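Local coordinates for hypothetical 39.9 kDa protein (PDB 2GA8) that acts as an ATP-dependent kinase that could take part in assembling the endoplasmic reticulum membrane, at residues P60-V65 and V222-S227; V159-F164 and N193-L198; G185-F190 and G267-Y272. One frame throughout, in Å; residues are numbered along the deposited sequence.

Contact 1 (P60-V65 and V222-S227); sequences PNVIEV and VFEKLS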
loop_
_atom_site.group_PDB
_atom_site.type_symbol
_atom_site.label_atom_id
_atom_site.label_comp_id
_atom_site.label_asym_id
_atom_site.label_seq_id
_atom_site.Cartn_x
_atom_site.Cartn_y
_atom_site.Cartn_z
ATOM N N PRO A 60 -20.138 -2.874 24.126
ATOM C CA PRO A 60 -20.506 -4.123 23.441
ATOM C C PRO A 60 -21.371 -4.118 22.183
ATOM O O PRO A 60 -21.121 -4.892 21.260
ATOM C CB PRO A 60 -21.165 -4.950 24.552
ATOM C CG PRO A 60 -20.565 -4.418 25.794
ATOM C CD PRO A 60 -20.558 -2.943 25.539
ATOM N N ASN A 61 -22.389 -3.270 22.135
ATOM C CA ASN A 61 -23.279 -3.259 20.981
ATOM C C ASN A 61 -23.355 -1.912 20.287
ATOM O O ASN A 61 -24.378 -1.565 19.701
ATOM C CB ASN A 61 -24.670 -3.699 21.429
ATOM C CG ASN A 61 -24.648 -5.050 22.108
ATOM O OD1 ASN A 61 -24.297 -6.055 21.491
ATOM N ND2 ASN A 61 -25.011 -5.084 23.390
ATOM N N VAL A 62 -22.253 -1.175 20.336
ATOM C CA VAL A 62 -22.183 0.157 19.749
ATOM C C VAL A 62 -22.107 0.175 18.225
ATOM O O VAL A 62 -22.504 1.157 17.598
ATOM C CB VAL A 62 -20.959 0.932 20.306
ATOM C CG1 VAL A 62 -19.668 0.271 19.833
ATOM C CG2 VAL A 62 -21.009 2.392 19.875
ATOM N N ILE A 63 -21.602 -0.901 17.631
ATOM C CA ILE A 63 -21.452 -0.951 16.178
ATOM C C ILE A 63 -22.751 -0.974 15.386
ATOM O O ILE A 63 -23.652 -1.771 15.652
ATOM C CB ILE A 63 -20.597 -2.157 15.739
ATOM C CG1 ILE A 63 -19.173 -2.011 16.283
ATOM C CG2 ILE A 63 -20.566 -2.243 14.213
ATOM C CD1 ILE A 63 -18.269 -3.191 15.969
ATOM N N GLU A 64 -22.826 -0.082 14.403
ATOM C CA GLU A 64 -23.987 0.020 13.530
ATOM C C GLU A 64 -23.525 0.242 12.098
ATOM O O GLU A 64 -22.622 1.042 11.844
ATOM C CB GLU A 64 -24.882 1.183 13.954
ATOM C CG GLU A 64 -25.504 1.029 15.329
ATOM C CD GLU A 64 -26.507 2.124 15.632
ATOM O OE1 GLU A 64 -27.454 2.297 14.835
ATOM O OE2 GLU A 64 -26.357 2.810 16.664
ATOM N N VAL A 65 -24.137 -0.478 11.164
ATOM C CA VAL A 65 -23.791 -0.336 9.757
ATOM C C VAL A 65 -24.956 0.386 9.088
ATOM O O VAL A 65 -26.084 -0.112 9.076
ATOM C CB VAL A 65 -23.558 -1.710 9.093
ATOM C CG1 VAL A 65 -23.178 -1.523 7.628
ATOM C CG2 VAL A 65 -22.454 -2.459 9.827
ATOM N N VAL A 222 -13.824 9.267 19.563
ATOM C CA VAL A 222 -13.585 8.927 18.164
ATOM C C VAL A 222 -14.092 7.513 17.866
ATOM O O VAL A 222 -14.641 7.257 16.795
ATOM C CB VAL A 222 -12.078 9.040 17.795
ATOM C CG1 VAL A 222 -11.257 8.020 18.562
ATOM C CG2 VAL A 222 -11.904 8.858 16.286
ATOM N N PHE A 223 -13.930 6.599 18.812
ATOM C CA PHE A 223 -14.397 5.234 18.589
ATOM C C PHE A 223 -15.921 5.141 18.547
ATOM O O PHE A 223 -16.478 4.325 17.807
ATOM C CB PHE A 223 -13.821 4.292 19.645
ATOM C CG PHE A 223 -12.328 4.130 19.559
ATOM C CD1 PHE A 223 -11.690 4.107 18.320
ATOM C CD2 PHE A 223 -11.563 3.964 20.710
ATOM C CE1 PHE A 223 -10.313 3.919 18.225
ATOM C CE2 PHE A 223 -10.183 3.774 20.628
ATOM C CZ PHE A 223 -9.557 3.751 19.378
ATOM N N GLU A 224 -16.595 5.972 19.337
ATOM C CA GLU A 224 -18.055 5.992 19.355
ATOM C C GLU A 224 -18.546 6.478 17.989
ATOM O O GLU A 224 -19.435 5.881 17.376
ATOM C CB GLU A 224 -18.554 6.948 20.444
ATOM C CG GLU A 224 -20.064 7.037 20.567
ATOM C CD GLU A 224 -20.650 5.894 21.369
ATOM O OE1 GLU A 224 -20.173 5.671 22.500
ATOM O OE2 GLU A 224 -21.586 5.228 20.876
ATOM N N LYS A 225 -17.946 7.563 17.510
ATOM C CA LYS A 225 -18.321 8.134 16.220
ATOM C C LYS A 225 -18.102 7.167 15.061
ATOM O O LYS A 225 -18.971 6.996 14.209
ATOM C CB LYS A 225 -17.514 9.406 15.961
ATOM C CG LYS A 225 -17.735 10.504 16.976
ATOM C CD LYS A 225 -16.822 11.671 16.673
ATOM C CE LYS A 225 -16.883 12.730 17.746
ATOM N NZ LYS A 225 -15.897 13.807 17.470
ATOM N N LEU A 226 -16.938 6.533 15.019
ATOM C CA LEU A 226 -16.665 5.609 13.931
ATOM C C LEU A 226 -17.580 4.384 13.982
ATOM O O LEU A 226 -18.037 3.898 12.945
ATOM C CB LEU A 226 -15.189 5.183 13.950
ATOM C CG LEU A 226 -14.665 4.228 15.018
ATOM C CD1 LEU A 226 -15.029 2.790 14.651
ATOM C CD2 LEU A 226 -13.147 4.371 15.111
ATOM N N SER A 227 -17.859 3.905 15.191
ATOM C CA SER A 227 -18.704 2.731 15.383
ATOM C C SER A 227 -20.117 2.912 14.851
ATOM O O SER A 227 -20.741 1.955 14.406
ATOM C CB SER A 227 -18.775 2.359 16.870
ATOM O OG SER A 227 -17.517 1.923 17.350
#
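Two kinds of force join the loop at E64 and V62 to S227 and E224 of helix 222-227: a backbone hydrogen bond and the packing of one valine. The polar part centres on the carbonyl oxygen of S227, the last residue of the helix. E64 N donates to S227 O over 2.9 Å, with an N-H...O angle of 165°, so the bond is nearly straight. The same oxygen also receives a CA-H...O contact from I63, whose CA lies 3.5 Å from S227 O with 150° at the hydrogen.

The apolar part is carried by V62, both of whose methyls rest on S227 CB, CG1 and CG2 each 3.7 Å away. V62 CG2 also meets E224 OE2, at a distance too short to be trusted. The E224 chain is bent at its second torsion, and the side chains of E224 and V62 cross obliquely.

Within the helix, S227 OG lies anti to its own carbonyl carbon (chi1 -66°), turned back toward the preceding turn, and donates to F223 O at 2.7 Å. F223 O also accepts S227 N, the two donors arriving from opposite faces of the carbonyl plane. S227 OG is bonded further to Y52 OH of helix 47-58, and E64 OE2 forms a salt bridge with K228.

The one hydrogen bond across the contact thus runs main chain to main chain, tying loop to helix end without a side-chain polar group just before strands 65-66 and 230-231 pair in parallel; the S227 hydroxyl, against V62 CG1, is satisfied by F223 O and Y52 OH.

Contact 2 (V159-F164 and N193-L198); sequences VPMDGF and NNFLQL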
loop_
_atom_site.group_PDB
_atom_site.type_symbol
_atom_site.label_atom_id
_atom_site.label_comp_id
_atom_site.label_asym_id
_atom_site.label_seq_id
_atom_site.Cartn_x
_atom_site.Cartn_y
_atom_site.Cartn_z
ATOM N N VAL A 159 -1.177 -1.579 3.987
ATOM C CA VAL A 159 -1.072 -1.875 2.567
ATOM C C VAL A 159 0.407 -1.778 2.219
ATOM O O VAL A 159 0.946 -0.686 2.053
ATOM C CB VAL A 159 -1.851 -0.867 1.683
ATOM C CG1 VAL A 159 -1.509 -1.100 0.208
ATOM C CG2 VAL A 159 -3.345 -1.028 1.896
ATOM N N PRO A 160 1.099 -2.922 2.171
ATOM C CA PRO A 160 2.521 -2.877 1.828
ATOM C C PRO A 160 2.625 -2.704 0.317
ATOM O O PRO A 160 1.812 -3.243 -0.436
ATOM C CB PRO A 160 3.034 -4.245 2.279
ATOM C CG PRO A 160 2.049 -4.655 3.356
ATOM C CD PRO A 160 0.742 -4.233 2.735
ATOM N N MET A 161 3.622 -1.952 -0.126
ATOM C CA MET A 161 3.817 -1.722 -1.552
ATOM C C MET A 161 4.389 -2.987 -2.209
ATOM O O MET A 161 4.283 -3.179 -3.418
ATOM C CB MET A 161 4.779 -0.546 -1.731
ATOM C CG MET A 161 4.793 0.081 -3.098
ATOM S SD MET A 161 5.992 1.432 -3.125
ATOM C CE MET A 161 7.401 0.576 -3.621
ATOM N N ASP A 162 4.977 -3.852 -1.388
ATOM C CA ASP A 162 5.600 -5.099 -1.838
ATOM C C ASP A 162 4.751 -5.996 -2.733
ATOM O O ASP A 162 5.275 -6.656 -3.631
ATOM C CB ASP A 162 6.050 -5.912 -0.624
ATOM C CG ASP A 162 7.052 -5.171 0.226
ATOM O OD1 ASP A 162 8.243 -5.121 -0.154
ATOM O OD2 ASP A 162 6.643 -4.624 1.269
ATOM N N GLY A 163 3.447 -6.033 -2.476
ATOM C CA GLY A 163 2.568 -6.865 -3.269
ATOM C C GLY A 163 2.446 -6.402 -4.706
ATOM O O GLY A 163 1.922 -7.120 -5.555
ATOM N N PHE A 164 2.934 -5.201 -4.988
ATOM C CA PHE A 164 2.856 -4.666 -6.338
ATOM C C PHE A 164 4.159 -4.826 -7.101
ATOM O O PHE A 164 4.332 -4.282 -8.192
ATOM C CB PHE A 164 2.411 -3.208 -6.275
ATOM C CG PHE A 164 0.962 -3.058 -5.928
ATOM C CD1 PHE A 164 0.005 -2.968 -6.933
ATOM C CD2 PHE A 164 0.540 -3.096 -4.599
ATOM C CE1 PHE A 164 -1.356 -2.923 -6.626
ATOM C CE2 PHE A 164 -0.817 -3.051 -4.281
ATOM C CZ PHE A 164 -1.765 -2.965 -5.298
ATOM N N ASN A 193 1.284 1.523 -11.954
ATOM C CA ASN A 193 -0.018 1.795 -12.565
ATOM C C ASN A 193 -1.143 1.313 -11.649
ATOM O O ASN A 193 -2.077 2.057 -11.331
ATOM C CB ASN A 193 -0.173 1.037 -13.900
ATOM C CG ASN A 193 1.006 1.225 -14.851
ATOM O OD1 ASN A 193 2.148 1.361 -14.430
ATOM N ND2 ASN A 193 0.724 1.190 -16.151
ATOM N N ASN A 194 -1.058 0.051 -11.243
ATOM C CA ASN A 194 -2.092 -0.522 -10.396
ATOM C C ASN A 194 -2.033 -0.028 -8.955
ATOM O O ASN A 194 -3.056 0.004 -8.273
ATOM C CB ASN A 194 -2.052 -2.057 -10.442
ATOM C CG ASN A 194 -3.437 -2.669 -10.582
ATOM O OD1 ASN A 194 -3.687 -3.793 -10.142
ATOM N ND2 ASN A 194 -4.343 -1.931 -11.206
ATOM N N PHE A 195 -0.852 0.356 -8.477
ATOM C CA PHE A 195 -0.779 0.866 -7.116
ATOM C C PHE A 195 -1.498 2.215 -7.099
ATOM O O PHE A 195 -2.249 2.530 -6.178
ATOM C CB PHE A 195 0.662 1.053 -6.655
ATOM C CG PHE A 195 0.770 1.355 -5.192
ATOM C CD1 PHE A 195 0.755 0.324 -4.258
ATOM C CD2 PHE A 195 0.780 2.668 -4.737
ATOM C CE1 PHE A 195 0.742 0.597 -2.891
ATOM C CE2 PHE A 195 0.764 2.951 -3.371
ATOM C CZ PHE A 195 0.744 1.916 -2.451
ATOM N N LEU A 196 -1.255 3.020 -8.125
ATOM C CA LEU A 196 -1.919 4.310 -8.222
ATOM C C LEU A 196 -3.424 4.057 -8.292
ATOM O O LEU A 196 -4.213 4.788 -7.694
ATOM C CB LEU A 196 -1.456 5.060 -9.476
ATOM C CG LEU A 196 -2.179 6.380 -9.766
ATOM C CD1 LEU A 196 -2.021 7.323 -8.574
ATOM C CD2 LEU A 196 -1.601 7.015 -11.037
ATOM N N GLN A 197 -3.827 3.009 -9.007
ATOM C CA GLN A 197 -5.241 2.695 -9.125
ATOM C C GLN A 197 -5.816 2.332 -7.757
ATOM O O GLN A 197 -6.952 2.675 -7.451
ATOM C CB GLN A 197 -5.466 1.551 -10.118
ATOM C CG GLN A 197 -6.924 1.366 -10.528
ATOM C CD GLN A 197 -7.548 2.638 -11.094
ATOM O OE1 GLN A 197 -6.925 3.354 -11.873
ATOM N NE2 GLN A 197 -8.789 2.911 -10.709
ATOM N N LEU A 198 -5.040 1.634 -6.932
ATOM C CA LEU A 198 -5.527 1.303 -5.594
ATOM C C LEU A 198 -5.734 2.612 -4.836
ATOM O O LEU A 198 -6.712 2.766 -4.107
ATOM C CB LEU A 198 -4.519 0.423 -4.840
ATOM C CG LEU A 198 -4.833 0.163 -3.360
ATOM C CD1 LEU A 198 -6.167 -0.558 -3.229
ATOM C CD2 LEU A 198 -3.711 -0.673 -2.732
#
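F164 and F195 meet in the buried core on one side of the parallel sheet of this P-loop protein, where edge strand 156-160 and the turn after it pack on helix 192-206. The rings form a T-shaped pair: the edge of F195 points at the face of F164, with centroids 5.1 Å apart and planes at 88°. Contact is closest at the rim, F195 CD1 lying 3.4 Å from F164 CD2. The same phenylalanine presses its backbone on the ring, as F195 CA stands 4.2 Å from the centroid of F164 and makes a CH-pi contact over the face.

Around this pair the packing is aliphatic. N194 CB sits at the edge of F164, in its plane, and L198 CD2 approaches F164 CZ at 4.0 Å. V159 and L198 reach toward each other tip to tip, V159 CG1 being 3.7 Å from L198 CD2. M161 has CG anti to its backbone N (chi1 -163°), and this atom lies over one face of F195, 4.1 Å from F195 CE1; the sulfur adds a Met-aromatic contact, SD being 5.3 Å from the F195 centroid.

An alanine at F164 would probably open a gap beside the helix, leaving F195 CD1 without the face it abuts and freer to turn.

No hydrogen bond crosses the interface. I134 of strand 134-136 lies against F164, N194 and L198, and I280 of helix 275-285 against F195. The parallel order 2-3-1-4-5, with 156-160 at its edge and helix 192-206 packed against it, is that of the P-loop kinase fold.

Contact 3 (G185-F190 and G267-Y272); sequences GSPSTF and GLYLLY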
loop_
_atom_site.group_PDB
_atom_site.type_symbol
_atom_site.label_atom_id
_atom_site.label_comp_id
_atom_site.label_asym_id
_atom_site.label_seq_id
_atom_site.Cartn_x
_atom_site.Cartn_y
_atom_site.Cartn_z
ATOM N N GLY A 185 13.603 -3.959 -7.456
ATOM C CA GLY A 185 13.423 -3.153 -6.266
ATOM C C GLY A 185 13.463 -1.688 -6.654
ATOM O O GLY A 185 13.198 -0.812 -5.837
ATOM N N SER A 186 13.816 -1.420 -7.908
ATOM C CA SER A 186 13.861 -0.047 -8.397
ATOM C C SER A 186 12.416 0.355 -8.651
ATOM O O SER A 186 11.536 -0.501 -8.741
ATOM C CB SER A 186 14.649 0.041 -9.705
ATOM O OG SER A 186 13.943 -0.580 -10.763
ATOM N N PRO A 187 12.152 1.664 -8.770
ATOM C CA PRO A 187 10.795 2.154 -9.016
ATOM C C PRO A 187 10.145 1.516 -10.242
ATOM O O PRO A 187 8.934 1.316 -10.276
ATOM C CB PRO A 187 11.001 3.655 -9.199
ATOM C CG PRO A 187 12.175 3.939 -8.319
ATOM C CD PRO A 187 13.096 2.786 -8.612
ATOM N N SER A 188 10.955 1.195 -11.245
ATOM C CA SER A 188 10.444 0.607 -12.475
ATOM C C SER A 188 10.136 -0.884 -12.407
ATOM O O SER A 188 9.670 -1.459 -13.393
ATOM C CB SER A 188 11.422 0.868 -13.629
ATOM O OG SER A 188 12.655 0.208 -13.407
ATOM N N THR A 189 10.379 -1.513 -11.258
ATOM C CA THR A 189 10.103 -2.944 -11.123
ATOM C C THR A 189 8.845 -3.235 -10.306
ATOM O O THR A 189 8.668 -4.337 -9.795
ATOM C CB THR A 189 11.306 -3.718 -10.503
ATOM O OG1 THR A 189 11.621 -3.188 -9.213
ATOM C CG2 THR A 189 12.522 -3.620 -11.409
ATOM N N PHE A 190 7.970 -2.238 -10.203
ATOM C CA PHE A 190 6.700 -2.360 -9.477
ATOM C C PHE A 190 5.595 -1.927 -10.429
ATOM O O PHE A 190 5.820 -1.078 -11.300
ATOM C CB PHE A 190 6.653 -1.413 -8.277
ATOM C CG PHE A 190 7.521 -1.819 -7.131
ATOM C CD1 PHE A 190 7.001 -2.571 -6.082
ATOM C CD2 PHE A 190 8.853 -1.418 -7.077
ATOM C CE1 PHE A 190 7.793 -2.911 -4.991
ATOM C CE2 PHE A 190 9.655 -1.753 -5.993
ATOM C CZ PHE A 190 9.126 -2.499 -4.945
ATOM N N GLY A 267 5.932 1.959 2.025
ATOM C CA GLY A 267 6.695 1.554 0.860
ATOM C C GLY A 267 7.841 2.487 0.531
ATOM O O GLY A 267 7.982 3.572 1.103
ATOM N N LEU A 268 8.659 2.056 -0.418
ATOM C CA LEU A 268 9.822 2.817 -0.847
ATOM C C LEU A 268 9.517 4.069 -1.659
ATOM O O LEU A 268 10.147 5.113 -1.474
ATOM C CB LEU A 268 10.714 1.933 -1.718
ATOM C CG LEU A 268 11.320 0.646 -1.162
ATOM C CD1 LEU A 268 11.798 -0.221 -2.324
ATOM C CD2 LEU A 268 12.472 0.983 -0.222
ATOM N N TYR A 269 8.537 3.957 -2.546
ATOM C CA TYR A 269 8.245 5.035 -3.479
ATOM C C TYR A 269 6.952 5.826 -3.383
ATOM O O TYR A 269 6.550 6.480 -4.354
ATOM C CB TYR A 269 8.408 4.453 -4.889
ATOM C CG TYR A 269 9.737 3.731 -5.045
ATOM C CD1 TYR A 269 10.937 4.391 -4.783
ATOM C CD2 TYR A 269 9.791 2.384 -5.405
ATOM C CE1 TYR A 269 12.159 3.733 -4.871
ATOM C CE2 TYR A 269 11.023 1.711 -5.498
ATOM C CZ TYR A 269 12.198 2.401 -5.226
ATOM O OH TYR A 269 13.417 1.763 -5.296
ATOM N N LEU A 270 6.316 5.817 -2.217
ATOM C CA LEU A 270 5.061 6.538 -2.060
ATOM C C LEU A 270 5.204 8.051 -2.152
ATOM O O LEU A 270 4.205 8.751 -2.294
ATOM C CB LEU A 270 4.398 6.168 -0.732
ATOM C CG LEU A 270 4.253 4.657 -0.527
ATOM C CD1 LEU A 270 3.522 4.381 0.779
ATOM C CD2 LEU A 270 3.508 4.054 -1.705
ATOM N N LEU A 271 6.440 8.547 -2.073
ATOM C CA LEU A 271 6.713 9.984 -2.154
ATOM C C LEU A 271 7.790 10.252 -3.207
ATOM O O LEU A 271 8.550 11.217 -3.105
ATOM C CB LEU A 271 7.185 10.509 -0.792
ATOM C CG LEU A 271 6.154 10.488 0.343
ATOM C CD1 LEU A 271 6.834 10.852 1.653
ATOM C CD2 LEU A 271 5.013 11.461 0.024
ATOM N N TYR A 272 7.823 9.397 -4.225
ATOM C CA TYR A 272 8.805 9.473 -5.310
ATOM C C TYR A 272 8.269 10.386 -6.418
ATOM O O TYR A 272 7.160 10.181 -6.904
ATOM C CB TYR A 272 9.049 8.057 -5.831
ATOM C CG TYR A 272 10.350 7.863 -6.556
ATOM C CD1 TYR A 272 11.555 7.770 -5.855
ATOM C CD2 TYR A 272 10.381 7.747 -7.943
ATOM C CE1 TYR A 272 12.760 7.558 -6.525
ATOM C CE2 TYR A 272 11.576 7.538 -8.619
ATOM C CZ TYR A 272 12.760 7.443 -7.903
ATOM O OH TYR A 272 13.940 7.218 -8.569
#
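Y269 places CG anti to its carbonyl carbon (chi1 -50°), whereas Y272 holds CG anti to its backbone N (chi1 -158°); these torsions send each CG toward P187, and the rings meet the proline CG from directions about a right angle apart. P187 CG lies over a face of each, 3.5 Å from the Y269 centroid and 3.9 Å from the Y272 centroid, giving two CH-pi contacts from one atom. The opposite face of Y269 is covered by L268 CB, over the ring centre, so this ring is packed on both sides.

At the edge of the ring the phenol bonds to the loop. Y269 OH donates to G185 O at 2.6 Å, in the carbonyl plane and on a lone pair, with a C=O...O angle of 145°. In the same rim region F190 CE2 stands 3.8 Å from Y269 CE2, the two side chains crossing at about a right angle.

The tyrosines sit at the ends of a type I beta turn, closed by Y272 N to Y269 O at 3.2 Å, between strand 262-267 and helix 275-285 of the P-loop fold. L268 also touches P33, assigned to the ATP site by similarity, which puts the contact next to the P-loop, the probable ATP site.

The proline loop is knitted internally by T189. Its OG1 accepts from G185 N at 2.8 Å and donates to S186 O at 2.7 Å, an oxygen that T189 N also reaches. Beyond the rings, Y272 OH is bonded to D336 of helix 335-339.

In the fold
Contacts 2 and 3 adjoin, their centres 10 Å apart. They meet directly where F195 CE2 packs against L270 CD2 at 3.4 Å and where M161 CE lies 3.5 Å from Y269 CD2, and the four segments interleave in sequence, 159-164 and 185-190 preceding 193-198 and 267-272. Contact 3 touches the probable ATP site, L268 about 3 Å from P33, side chain to side chain; contact 2 lies near it, M161 about 7 Å from K37, again between side chains. A bound mercury ion lies about 6 Å from the side chain of L268. Contact 1 stands apart from these sites, its centre 30 Å from that of contact 2 and 37 Å from that of contact 3, across the chain's centre from the latter.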